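Local coordinates for CMP/dCMP-type deaminase domain-containing protein (Aspergillus oryzae RIB40, PDB 7DRY), which probably catalyses a deamination step in riboflavin biosynthesis, using a zinc ion held in a cytidine-deaminase-type fold, at residues 6-11 with 31-36; 26-31 with 51-56; 47-52 with 64-69; 92-97 with 129-134; 98-103 with 142-147. One frame throughout, in Å; residues are numbered along the deposited sequence. Where two conformers were deposited one is given.

Interaction 1. Residues 6-11 with 31-36; sequences AKYLRE and ILVSRK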
# COMPACT_ATOMS: atom_id res chain seq x y z
N ALA A 6 9.33 -5.67 9.26
CA ALA A 6 9.93 -6.49 8.22
C ALA A 6 9.07 -7.71 7.92
O ALA A 6 8.90 -8.09 6.75
CB ALA A 6 11.35 -6.90 8.63
N LYS A 7 8.52 -8.34 8.96
CA LYS A 7 7.69 -9.52 8.73
C LYS A 7 6.42 -9.16 7.96
O LYS A 7 6.03 -9.87 7.03
CB LYS A 7 7.34 -10.22 10.05
CG LYS A 7 6.58 -11.53 9.85
CD LYS A 7 6.05 -12.09 11.16
CE LYS A 7 5.35 -13.43 10.93
NZ LYS A 7 5.19 -13.76 9.48
N TYR A 8 5.77 -8.05 8.33
CA TYR A 8 4.60 -7.61 7.57
C TYR A 8 4.97 -7.35 6.11
O TYR A 8 4.20 -7.69 5.20
CB TYR A 8 4.00 -6.35 8.19
CG TYR A 8 3.04 -6.63 9.32
CD1 TYR A 8 1.83 -7.30 9.09
CD2 TYR A 8 3.34 -6.24 10.62
CE1 TYR A 8 0.96 -7.56 10.12
CE2 TYR A 8 2.46 -6.51 11.67
CZ TYR A 8 1.27 -7.16 11.41
OH TYR A 8 0.38 -7.42 12.43
N LEU A 9 6.14 -6.75 5.87
CA LEU A 9 6.50 -6.47 4.48
C LEU A 9 6.78 -7.75 3.71
O LEU A 9 6.48 -7.82 2.51
CB LEU A 9 7.66 -5.48 4.40
CG LEU A 9 7.22 -4.05 4.74
CD1 LEU A 9 8.44 -3.15 4.71
CD2 LEU A 9 6.14 -3.52 3.78
N ARG A 10 7.35 -8.77 4.36
CA ARG A 10 7.53 -10.06 3.70
C ARG A 10 6.18 -10.67 3.35
O ARG A 10 6.02 -11.28 2.28
CB ARG A 10 8.34 -11.00 4.58
CG ARG A 10 9.81 -10.63 4.71
CD ARG A 10 10.62 -11.75 5.34
NE ARG A 10 10.26 -11.99 6.73
CZ ARG A 10 10.82 -11.39 7.77
NH1 ARG A 10 11.79 -10.50 7.58
NH2 ARG A 10 10.43 -11.67 9.00
N GLU A 11 5.20 -10.52 4.25
CA GLU A 11 3.85 -11.01 3.96
C GLU A 11 3.24 -10.22 2.81
O GLU A 11 2.54 -10.79 1.96
CB GLU A 11 3.00 -10.92 5.23
CG GLU A 11 3.43 -11.91 6.31
CD GLU A 11 2.79 -11.65 7.67
OE1 GLU A 11 2.07 -10.64 7.82
OE2 GLU A 11 3.02 -12.46 8.59
N ILE A 31 -1.24 -4.76 3.24
CA ILE A 31 -1.95 -5.32 4.39
C ILE A 31 -2.34 -4.17 5.30
O ILE A 31 -1.48 -3.36 5.68
CB ILE A 31 -1.08 -6.33 5.16
CG1 ILE A 31 -0.79 -7.55 4.28
CG2 ILE A 31 -1.80 -6.78 6.44
CD1 ILE A 31 0.26 -8.51 4.86
N LEU A 32 -3.62 -4.09 5.64
CA LEU A 32 -4.14 -3.06 6.52
C LEU A 32 -4.35 -3.66 7.91
O LEU A 32 -4.99 -4.72 8.03
CB LEU A 32 -5.45 -2.52 5.96
CG LEU A 32 -6.10 -1.38 6.75
CD1 LEU A 32 -5.18 -0.15 6.78
CD2 LEU A 32 -7.45 -1.04 6.13
N VAL A 33 -3.78 -3.02 8.94
CA VAL A 33 -3.72 -3.56 10.29
C VAL A 33 -4.35 -2.57 11.26
O VAL A 33 -4.18 -1.35 11.11
CB VAL A 33 -2.24 -3.80 10.68
CG1 VAL A 33 -2.11 -4.31 12.11
CG2 VAL A 33 -1.58 -4.77 9.69
N SER A 34 -5.07 -3.08 12.26
CA SER A 34 -5.52 -2.29 13.41
C SER A 34 -4.58 -2.58 14.58
O SER A 34 -4.43 -3.73 14.99
CB SER A 34 -6.96 -2.62 13.81
OG SER A 34 -7.28 -2.03 15.07
N ARG A 35 -3.97 -1.53 15.11
CA ARG A 35 -2.90 -1.64 16.09
C ARG A 35 -3.21 -0.73 17.28
O ARG A 35 -3.67 0.40 17.10
CB ARG A 35 -1.57 -1.21 15.44
CG ARG A 35 -0.40 -1.08 16.38
CD ARG A 35 0.90 -1.00 15.59
NE ARG A 35 1.16 -2.26 14.89
CZ ARG A 35 1.91 -2.37 13.80
NH1 ARG A 35 2.49 -1.30 13.27
NH2 ARG A 35 2.08 -3.56 13.24
N LYS A 36 -2.93 -1.21 18.48
CA LYS A 36 -3.09 -0.37 19.66
C LYS A 36 -2.14 0.82 19.57
O LYS A 36 -0.99 0.69 19.17
CB LYS A 36 -2.80 -1.16 20.94
CG LYS A 36 -3.87 -2.17 21.31
CD LYS A 36 -5.19 -1.48 21.64
CE LYS A 36 -5.09 -0.62 22.88
NZ LYS A 36 -5.45 -1.34 24.14
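Y8 on helix 5-16 and V33 on strand 29-36 reach toward each other tip to tip, with CE1 of Y8 3.8 Å from CG2 of V33. The aromatic CG lies beside the backbone N (chi1 -84°), and the ring carries on from there to the strand. Two residues along, the side chain of R35 slides past Y8 in the opposite direction. Its NH2 comes within 3.4 Å of CE2 of Y8, so that the tyrosine sits at the edge of the guanidinium, the two planes being 54° apart rather than stacked. I31 fills the other end of the contact. Its chain is extended, and CD1 lies 3.7 Å from CB of E11, whose side chain it crosses at about a right angle, and 4.0 Å from the carbonyl O of Y8. E11 turns its OE2 to K7 on its own helix, in a salt bridge of 2.7 Å to NZ. D45 serves both polar tips, accepting a hydrogen bond from Y8 OH and pairing with R35 NH2, which also bonds Y96 OH. No hydrogen bond passes between helix and strand here: apolar and ring contacts join them directly, while the shared carboxylate of D45 probably stabilises the buried arginine charge beside the ring.

Interaction 2. Residues 26-31 with 51-56; sequences FRVGAI and GYTMEL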
# COMPACT_ATOMS: atom_id res chain seq x y z
N PHE A 26 3.09 -3.14 -11.82
CA PHE A 26 4.02 -3.21 -10.71
C PHE A 26 3.36 -4.07 -9.65
O PHE A 26 2.34 -3.68 -9.07
CB PHE A 26 4.33 -1.80 -10.18
CG PHE A 26 5.28 -1.04 -11.06
CD1 PHE A 26 4.84 -0.45 -12.23
CD2 PHE A 26 6.61 -0.92 -10.72
CE1 PHE A 26 5.72 0.25 -13.06
CE2 PHE A 26 7.50 -0.23 -11.53
CZ PHE A 26 7.06 0.36 -12.70
N ARG A 27 3.93 -5.25 -9.43
CA ARG A 27 3.33 -6.26 -8.57
C ARG A 27 3.63 -5.93 -7.11
O ARG A 27 4.78 -6.04 -6.67
CB ARG A 27 3.87 -7.64 -8.95
CG ARG A 27 3.50 -8.01 -10.37
CD ARG A 27 4.35 -9.14 -10.86
NE ARG A 27 3.91 -10.43 -10.35
CZ ARG A 27 4.71 -11.33 -9.77
NH1 ARG A 27 5.99 -11.07 -9.58
NH2 ARG A 27 4.21 -12.50 -9.40
N VAL A 28 2.60 -5.53 -6.38
CA VAL A 28 2.71 -4.97 -5.04
C VAL A 28 1.67 -5.66 -4.17
O VAL A 28 0.63 -6.12 -4.66
CB VAL A 28 2.51 -3.43 -5.11
CG1 VAL A 28 2.47 -2.79 -3.72
CG2 VAL A 28 3.62 -2.78 -5.92
N GLY A 29 1.96 -5.75 -2.87
CA GLY A 29 1.02 -6.28 -1.90
C GLY A 29 0.84 -5.30 -0.76
O GLY A 29 1.76 -4.55 -0.41
N ALA A 30 -0.35 -5.33 -0.16
CA ALA A 30 -0.69 -4.40 0.90
C ALA A 30 -1.50 -5.12 1.98
O ALA A 30 -2.35 -5.96 1.67
CB ALA A 30 -1.54 -3.23 0.37
N ILE A 31 -1.24 -4.76 3.24
CA ILE A 31 -1.95 -5.32 4.39
C ILE A 31 -2.34 -4.17 5.30
O ILE A 31 -1.48 -3.36 5.68
CB ILE A 31 -1.08 -6.33 5.16
CG1 ILE A 31 -0.79 -7.55 4.28
CG2 ILE A 31 -1.80 -6.78 6.44
CD1 ILE A 31 0.26 -8.51 4.86
N GLY A 51 -4.62 -6.84 0.04
CA GLY A 51 -4.84 -6.75 -1.40
C GLY A 51 -3.53 -6.79 -2.15
O GLY A 51 -2.44 -6.66 -1.58
N TYR A 52 -3.64 -7.00 -3.46
CA TYR A 52 -2.45 -7.01 -4.31
C TYR A 52 -2.81 -6.50 -5.70
O TYR A 52 -3.98 -6.46 -6.10
CB TYR A 52 -1.81 -8.40 -4.38
CG TYR A 52 -2.72 -9.50 -4.85
CD1 TYR A 52 -3.49 -10.24 -3.96
CD2 TYR A 52 -2.79 -9.82 -6.20
CE1 TYR A 52 -4.31 -11.26 -4.42
CE2 TYR A 52 -3.61 -10.83 -6.66
CZ TYR A 52 -4.37 -11.54 -5.75
OH TYR A 52 -5.19 -12.56 -6.20
N THR A 53 -1.77 -6.10 -6.44
CA THR A 53 -1.98 -5.51 -7.76
C THR A 53 -2.78 -6.46 -8.66
O THR A 53 -2.44 -7.63 -8.79
CB THR A 53 -0.61 -5.27 -8.40
OG1 THR A 53 0.14 -4.36 -7.59
CG2 THR A 53 -0.75 -4.71 -9.82
N MET A 54 -3.83 -5.93 -9.28
CA MET A 54 -4.61 -6.66 -10.28
C MET A 54 -5.35 -7.85 -9.69
O MET A 54 -5.79 -8.74 -10.43
CB MET A 54 -3.81 -7.01 -11.53
CG MET A 54 -3.52 -5.77 -12.37
SD MET A 54 -2.43 -6.08 -13.75
CE MET A 54 -2.48 -4.50 -14.58
N GLU A 55 -5.51 -7.88 -8.37
CA GLU A 55 -6.41 -8.83 -7.75
C GLU A 55 -7.82 -8.62 -8.26
O GLU A 55 -8.53 -9.58 -8.58
CB GLU A 55 -6.36 -8.63 -6.24
CG GLU A 55 -7.22 -9.58 -5.41
CD GLU A 55 -7.11 -9.29 -3.92
OE1 GLU A 55 -6.62 -8.19 -3.58
OE2 GLU A 55 -7.49 -10.16 -3.12
N LEU A 56 -8.25 -7.37 -8.35
CA LEU A 56 -9.54 -7.04 -8.91
C LEU A 56 -9.38 -6.66 -10.38
O LEU A 56 -8.35 -6.12 -10.78
CB LEU A 56 -10.17 -5.89 -8.12
CG LEU A 56 -10.20 -6.22 -6.62
CD1 LEU A 56 -10.77 -5.08 -5.81
CD2 LEU A 56 -10.97 -7.52 -6.36
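T53 donates its OG1 proton to the carbonyl O of F26, a 2.7 Å bond lying in the carbonyl plane. The torsion of T53 sets OG1 beside its own backbone N (chi1 -61°), and that N in turn donates to V28 O over 3.0 Å. One threonine thus holds the incoming chain at two points. Further along, A30 and G51 form a hydrogen-bonded antiparallel pair, each N giving to the other's O at 2.9 Å. Between these bonds lies the non-hydrogen-bonded pair of G29 and Y52, whose CA atoms are only 4.3 Å apart. Here V28 O also receives a CA-H contact from Y52 CA at 3.2 Å. Beyond the strand the chain reverses in a type II beta turn from Y52 to E55, with M54 at positive phi. The turn brings E55 back over the tyrosine, its CB 3.5 Å above the centre of the Y52 ring, while E55 OE1 accepts from Y52 N. This is the open end of the hairpin formed by strands 29-36 and 46-52. G29 and I31 bond on to T98 and Y96, V28 packs against T98 near the zinc site, I31 faces helix 5-16, and E55 and L56 lean on helix 62-73.

Interaction 3. Residues 47-52 with 64-69; sequences IVSTGY and QCCLSN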
# COMPACT_ATOMS: atom_id res chain seq x y z
N ILE A 47 -5.64 -8.00 11.65
CA ILE A 47 -5.69 -7.75 10.21
C ILE A 47 -7.07 -7.24 9.84
O ILE A 47 -8.09 -7.81 10.24
CB ILE A 47 -5.33 -9.00 9.41
CG1 ILE A 47 -3.97 -9.54 9.84
CG2 ILE A 47 -5.31 -8.68 7.91
CD1 ILE A 47 -2.87 -8.51 9.77
N VAL A 48 -7.11 -6.13 9.10
CA VAL A 48 -8.35 -5.52 8.65
C VAL A 48 -8.64 -5.84 7.19
O VAL A 48 -9.79 -6.10 6.83
CB VAL A 48 -8.29 -4.00 8.90
CG1 VAL A 48 -9.56 -3.30 8.36
CG2 VAL A 48 -8.13 -3.71 10.39
N SER A 49 -7.62 -5.82 6.34
CA SER A 49 -7.81 -6.21 4.94
C SER A 49 -6.46 -6.49 4.32
O SER A 49 -5.41 -6.18 4.89
CB SER A 49 -8.55 -5.12 4.17
OG SER A 49 -8.99 -5.63 2.91
N THR A 50 -6.49 -7.10 3.13
CA THR A 50 -5.29 -7.32 2.32
C THR A 50 -5.64 -7.07 0.86
O THR A 50 -6.81 -7.10 0.48
CB THR A 50 -4.74 -8.76 2.44
OG1 THR A 50 -5.61 -9.68 1.76
CG2 THR A 50 -4.60 -9.20 3.90
N GLY A 51 -4.62 -6.84 0.04
CA GLY A 51 -4.84 -6.75 -1.40
C GLY A 51 -3.53 -6.79 -2.15
O GLY A 51 -2.44 -6.66 -1.58
N TYR A 52 -3.64 -7.00 -3.46
CA TYR A 52 -2.45 -7.01 -4.31
C TYR A 52 -2.81 -6.50 -5.70
O TYR A 52 -3.98 -6.46 -6.10
CB TYR A 52 -1.81 -8.40 -4.38
CG TYR A 52 -2.72 -9.50 -4.85
CD1 TYR A 52 -3.49 -10.24 -3.96
CD2 TYR A 52 -2.79 -9.82 -6.20
CE1 TYR A 52 -4.31 -11.26 -4.42
CE2 TYR A 52 -3.61 -10.83 -6.66
CZ TYR A 52 -4.37 -11.54 -5.75
OH TYR A 52 -5.19 -12.56 -6.20
N GLN A 64 -5.41 0.03 -3.56
CA GLN A 64 -6.75 0.11 -4.12
C GLN A 64 -7.52 -1.18 -3.87
O GLN A 64 -8.65 -1.16 -3.37
CB GLN A 64 -6.62 0.38 -5.62
CG GLN A 64 -7.92 0.45 -6.41
CD GLN A 64 -7.66 0.76 -7.88
OE1 GLN A 64 -6.51 0.72 -8.35
NE2 GLN A 64 -8.71 1.09 -8.60
N CYS A 65 -6.92 -2.32 -4.20
CA CYS A 65 -7.60 -3.60 -4.00
C CYS A 65 -7.83 -3.88 -2.52
O CYS A 65 -8.87 -4.43 -2.14
CB CYS A 65 -6.76 -4.71 -4.63
SG CYS A 65 -6.91 -4.68 -6.45
N CYS A 66 -6.86 -3.54 -1.68
CA CYS A 66 -7.02 -3.75 -0.24
C CYS A 66 -8.25 -3.02 0.29
O CYS A 66 -9.07 -3.60 1.03
CB CYS A 66 -5.75 -3.24 0.45
SG CYS A 66 -5.71 -3.45 2.24
N LEU A 67 -8.41 -1.76 -0.10
CA LEU A 67 -9.57 -0.98 0.34
C LEU A 67 -10.85 -1.46 -0.32
O LEU A 67 -11.90 -1.53 0.32
CB LEU A 67 -9.33 0.50 0.04
CG LEU A 67 -8.22 1.14 0.88
CD1 LEU A 67 -7.86 2.53 0.36
CD2 LEU A 67 -8.60 1.22 2.34
N SER A 68 -10.78 -1.80 -1.61
CA SER A 68 -11.98 -2.23 -2.32
C SER A 68 -12.47 -3.58 -1.81
O SER A 68 -13.69 -3.82 -1.78
CB SER A 68 -11.68 -2.30 -3.81
OG SER A 68 -11.55 -1.00 -4.35
N ASN A 69 -11.56 -4.48 -1.43
CA ASN A 69 -11.98 -5.74 -0.84
C ASN A 69 -12.80 -5.50 0.42
O ASN A 69 -13.86 -6.10 0.62
CB ASN A 69 -10.75 -6.58 -0.48
CG ASN A 69 -10.07 -7.18 -1.69
OD1 ASN A 69 -10.67 -7.36 -2.74
ND2 ASN A 69 -8.80 -7.53 -1.53
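S49 and N69 supply the two hydrogen bonds between strand 46-52 and helix 62-73, and they run in opposite senses. S49 OG, anti to its backbone N (chi1 -167°), gives its proton to C66 O over 2.8 Å, the donor standing a little out of the carbonyl plane. From the helix, N69 ND2 donates to T50 O at 2.9 Å with an N-H...O angle of 154°; the bond keeps to the carbonyl plane and almost to the plane of the amide. The same ND2 also bonds E55 OE1, so the amide group links the strand to the turn that follows it.

A CA-H...O contact shares the acceptor: C66 CA points its hydrogen nearly straight at T50 O, the two heavy atoms 3.4 Å apart. In the deaminase fold this helix lies across one face of the central sheet; just before it comes the zinc ligand H61 and, in its first turn, E63, which lies beside the metal site. The strand is an outermost one and carries a classic beta bulge, V48 and S49 both facing L32.

Close packing centres on G51, whose CA comes within 3.9 Å of C66 CA; with no side chain there, the axes approach to 5.8 Å. SG of C66 rests 3.8 Å from S49 CB and also meets L32 and M95. At the far end, C65 CB lies 3.6 Å from Y52 O.

Interaction 4. Residues 92-97 with 129-134; sequences KLVMYV and KIYFGV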
# COMPACT_ATOMS: atom_id res chain seq x y z
N LYS A 92 -5.22 2.43 15.97
CA LYS A 92 -4.99 3.14 14.72
C LYS A 92 -4.89 2.14 13.58
O LYS A 92 -4.48 0.99 13.77
CB LYS A 92 -3.72 3.99 14.78
CG LYS A 92 -2.42 3.22 14.93
CD LYS A 92 -1.23 4.19 14.87
CE LYS A 92 0.08 3.54 15.25
NZ LYS A 92 1.17 4.57 15.34
N LEU A 93 -5.25 2.60 12.39
CA LEU A 93 -5.11 1.80 11.18
C LEU A 93 -3.77 2.13 10.55
O LEU A 93 -3.42 3.30 10.38
CB LEU A 93 -6.23 2.12 10.20
CG LEU A 93 -7.62 1.61 10.59
CD1 LEU A 93 -8.65 2.16 9.61
CD2 LEU A 93 -7.64 0.08 10.58
N VAL A 94 -3.02 1.09 10.22
CA VAL A 94 -1.71 1.20 9.59
C VAL A 94 -1.74 0.32 8.36
O VAL A 94 -2.22 -0.81 8.42
CB VAL A 94 -0.62 0.73 10.57
CG1 VAL A 94 0.71 0.63 9.87
CG2 VAL A 94 -0.56 1.64 11.79
N MET A 95 -1.23 0.84 7.24
CA MET A 95 -1.11 0.05 6.02
C MET A 95 0.35 -0.23 5.71
O MET A 95 1.17 0.69 5.66
CB MET A 95 -1.79 0.73 4.84
CG MET A 95 -1.80 -0.17 3.60
SD MET A 95 -2.55 0.57 2.14
CE MET A 95 -4.29 0.30 2.50
N TYR A 96 0.67 -1.51 5.54
CA TYR A 96 1.95 -1.94 4.99
C TYR A 96 1.78 -2.17 3.50
O TYR A 96 0.76 -2.70 3.05
CB TYR A 96 2.39 -3.25 5.65
CG TYR A 96 2.77 -3.10 7.10
CD1 TYR A 96 1.82 -3.23 8.12
CD2 TYR A 96 4.09 -2.85 7.47
CE1 TYR A 96 2.18 -3.09 9.45
CE2 TYR A 96 4.46 -2.70 8.80
CZ TYR A 96 3.50 -2.83 9.79
OH TYR A 96 3.86 -2.70 11.10
N VAL A 97 2.78 -1.76 2.72
CA VAL A 97 2.74 -1.94 1.28
C VAL A 97 4.17 -2.03 0.79
O VAL A 97 5.05 -1.35 1.33
CB VAL A 97 1.92 -0.80 0.62
CG1 VAL A 97 2.48 0.55 0.99
CG2 VAL A 97 1.84 -0.96 -0.87
N LYS A 129 -0.99 5.68 9.33
CA LYS A 129 0.43 5.51 9.03
C LYS A 129 0.59 4.48 7.92
O LYS A 129 -0.17 3.51 7.85
CB LYS A 129 1.20 5.06 10.28
CG LYS A 129 2.71 4.99 10.08
CD LYS A 129 3.46 4.90 11.40
CE LYS A 129 4.95 5.10 11.16
NZ LYS A 129 5.70 5.21 12.44
N ILE A 130 1.58 4.72 7.05
CA ILE A 130 1.98 3.81 5.97
C ILE A 130 3.42 3.38 6.22
O ILE A 130 4.29 4.22 6.47
CB ILE A 130 1.89 4.49 4.59
CG1 ILE A 130 0.57 5.25 4.42
CG2 ILE A 130 2.09 3.47 3.48
CD1 ILE A 130 -0.65 4.37 4.41
N TYR A 131 3.67 2.08 6.14
CA TYR A 131 5.03 1.54 6.11
C TYR A 131 5.26 0.93 4.74
O TYR A 131 4.39 0.22 4.23
CB TYR A 131 5.18 0.41 7.13
CG TYR A 131 5.19 0.84 8.58
CD1 TYR A 131 4.01 0.91 9.30
CD2 TYR A 131 6.37 1.17 9.22
CE1 TYR A 131 4.00 1.29 10.64
CE2 TYR A 131 6.37 1.55 10.57
CZ TYR A 131 5.18 1.61 11.26
OH TYR A 131 5.16 2.00 12.58
N PHE A 132 6.42 1.20 4.14
CA PHE A 132 6.75 0.60 2.85
C PHE A 132 8.24 0.28 2.78
O PHE A 132 9.02 0.75 3.61
CB PHE A 132 6.27 1.47 1.67
CG PHE A 132 6.73 2.89 1.74
CD1 PHE A 132 7.94 3.25 1.18
CD2 PHE A 132 5.95 3.87 2.33
CE1 PHE A 132 8.38 4.56 1.22
CE2 PHE A 132 6.39 5.19 2.37
CZ PHE A 132 7.60 5.53 1.81
N GLY A 133 8.62 -0.52 1.78
CA GLY A 133 9.97 -1.07 1.71
C GLY A 133 10.90 -0.45 0.69
O GLY A 133 12.12 -0.64 0.76
N VAL A 134 10.35 0.31 -0.26
CA VAL A 134 11.13 1.00 -1.28
C VAL A 134 10.50 2.36 -1.52
O VAL A 134 9.29 2.46 -1.73
CB VAL A 134 11.19 0.20 -2.60
CG1 VAL A 134 11.90 1.01 -3.69
CG2 VAL A 134 11.88 -1.14 -2.41
O HOH W 1 4.04 3.99 14.88
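Y131 lays its ring beside that of Y96, the planes only 13° apart but slid so far that the rings barely overlap, with centroids separated by 4.9 Å. CD1 of Y131 stands over one face of the Y96 ring, while CB of Y131 is 3.5 Å from CD2 of Y96. In return the hydroxyl of Y96 stands over one face of the Y131 ring, toward its rim. Both side chains leave their strands with CG beside the backbone N (chi1 -69° for Y96, -71° for Y131), which starts the two rings off in the same direction. V94 closes in on Y131 at the edge of its ring, near the ring plane, CG1 lying 3.4 Å from CD1. The hydroxyl of Y96 is bonded to H5 and R35, and the ring of Y8 stacks on Y96.

The backbones beneath are neighbouring parallel strands of a beta-alpha-beta unit, in which helix 112-117, beginning with the zinc ligand C112, connects strand 91-97 to strand 127-132. M95 N donates to K129 O and Y131 N to M95 O, both at 2.9 Å, and V97 N reaches Y131 O at 3.0 Å.

I130 occupies the opposite face of the sheet, its CD1 3.8 Å from CB of M95 and its CG2 3.9 Å from CG1 of V97. On that face M95 and V97 also touch E63 of helix 62-73. Where the strands begin, a water accepts from K92 NZ and K129 NZ, two like charges 5.4 Å apart; K129 has a second partner in Q158.

Interaction 5. Residues 98-103 with 142-147; sequences TMEPCG and GGSEGC. With ZN (zinc ion), chain B.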
# COMPACT_ATOMS: atom_id res chain seq x y z
N THR A 98 4.44 -2.90 -0.19
CA THR A 98 5.85 -3.12 -0.53
C THR A 98 6.48 -1.86 -1.10
O THR A 98 7.63 -1.54 -0.77
CB THR A 98 6.05 -4.32 -1.46
OG1 THR A 98 5.31 -4.15 -2.67
CG2 THR A 98 5.64 -5.62 -0.78
N MET A 99 5.76 -1.12 -1.94
CA MET A 99 6.29 0.09 -2.56
C MET A 99 5.52 1.32 -2.08
O MET A 99 4.38 1.23 -1.63
CB MET A 99 6.21 -0.01 -4.09
CG MET A 99 6.98 -1.21 -4.66
SD MET A 99 7.07 -1.22 -6.45
CE MET A 99 8.27 0.09 -6.75
N GLU A 100 6.19 2.48 -2.17
CA GLU A 100 5.59 3.75 -1.78
C GLU A 100 4.25 3.94 -2.49
O GLU A 100 4.17 3.72 -3.70
CB GLU A 100 6.53 4.88 -2.20
CG GLU A 100 5.99 6.28 -1.97
CD GLU A 100 6.85 7.33 -2.63
OE1 GLU A 100 7.87 6.97 -3.26
OE2 GLU A 100 6.52 8.53 -2.54
N PRO A 101 3.19 4.33 -1.78
CA PRO A 101 1.91 4.59 -2.47
C PRO A 101 2.03 5.70 -3.50
O PRO A 101 2.66 6.74 -3.26
CB PRO A 101 0.96 4.99 -1.33
CG PRO A 101 1.84 5.26 -0.15
CD PRO A 101 3.07 4.44 -0.32
N CYS A 102 1.41 5.49 -4.65
CA CYS A 102 1.54 6.43 -5.75
C CYS A 102 0.73 7.70 -5.50
O CYS A 102 -0.34 7.69 -4.88
CB CYS A 102 1.15 5.80 -7.09
SG CYS A 102 -0.61 5.27 -7.25
N GLY A 103 1.27 8.81 -6.00
CA GLY A 103 0.57 10.08 -5.94
C GLY A 103 0.15 10.57 -7.30
O GLY A 103 -0.52 11.60 -7.43
N GLY A 142 7.66 7.18 -11.02
CA GLY A 142 8.72 7.31 -10.04
C GLY A 142 8.54 8.54 -9.16
O GLY A 142 7.55 9.27 -9.24
N GLY A 143 9.51 8.75 -8.29
CA GLY A 143 9.55 9.95 -7.47
C GLY A 143 9.01 9.75 -6.06
O GLY A 143 8.84 8.64 -5.56
N SER A 144 8.73 10.89 -5.42
CA SER A 144 8.36 10.94 -4.02
C SER A 144 7.07 11.71 -3.77
O SER A 144 6.78 12.06 -2.62
CB SER A 144 9.50 11.56 -3.20
OG SER A 144 9.09 11.86 -1.88
N GLU A 145 6.30 12.00 -4.82
CA GLU A 145 5.12 12.85 -4.65
C GLU A 145 4.11 12.23 -3.68
O GLU A 145 3.44 12.96 -2.95
CB GLU A 145 4.49 13.13 -6.02
CG GLU A 145 3.33 14.09 -5.99
CD GLU A 145 2.60 14.20 -7.32
OE1 GLU A 145 1.60 14.95 -7.38
OE2 GLU A 145 3.02 13.54 -8.29
N GLY A 146 4.01 10.90 -3.65
CA GLY A 146 3.10 10.26 -2.71
C GLY A 146 3.43 10.61 -1.27
O GLY A 146 2.55 10.97 -0.49
N CYS A 147 4.71 10.52 -0.92
CA CYS A 147 5.14 10.82 0.44
C CYS A 147 4.86 12.27 0.81
O CYS A 147 4.41 12.56 1.92
CB CYS A 147 6.63 10.52 0.55
SG CYS A 147 6.96 8.77 0.75
ZN ZN B . -0.91 3.20 -6.52
O HOH W 2 4.30 9.07 -6.48
O HOH W 3 1.41 2.32 -6.04
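The loop after strand 91-97 carries C102, the first cysteine of the deaminase zinc site, directly after P101, and is held to the start of helix 145-152 by the side chain of E100 and by close backbone packing of G103 on G146. C102 SG binds zinc at 2.2 Å, and H61, C112 and a water complete the coordination. Just before P101, E100 extends its side chain, CG anti to the backbone N (chi1 175°), to the first turn of the helix. There OE2 accepts from C147 N at 3.1 Å through its anti lone pair, the one away from the other oxygen. S144, at the N-cap position, makes no capping bond with its own side chain. Beyond the glutamate the main chains come close: G146 CA lies 3.6 Å from P101 O, a carbonyl buried with no hydrogen-bond partner in the model. The lack of side chains at G146 and G103 permits this approach, and a water accepts from G103 N at 3.1 Å and weakly from G146 N. The surroundings of E100 pull two ways. The amino end of the helix would favour a negative carboxylate, whereas G143 O, an acceptor only 3.0 Å from OE1, would probably disfavour it and may raise the affinity of E100 for a proton.

In the fold
From the N terminus, interaction 1 folds helix 5-16 back onto strand 29-36, closing a loop of 19 residues. Interaction 2 starts inside that span and crosses it, sharing I31, and pairs strand 29-36 with strand 46-52 as a hairpin. Interaction 3 opens where interaction 2 ends, on G51 and Y52, and brings helix 62-73 against the strand. Later in the chain, interaction 4 pairs strands 91-97 and 127-132, closing the connection that contains the zinc-binding loop and helix 112-117. Interaction 5 starts within that loop and crosses interaction 4 to reach helix 145-152. Strands 29-36 and 91-97 are sheet neighbours, so that the earlier and later contacts meet in one sheet, with interactions 1 and 5 on opposite sides of the chain's centre.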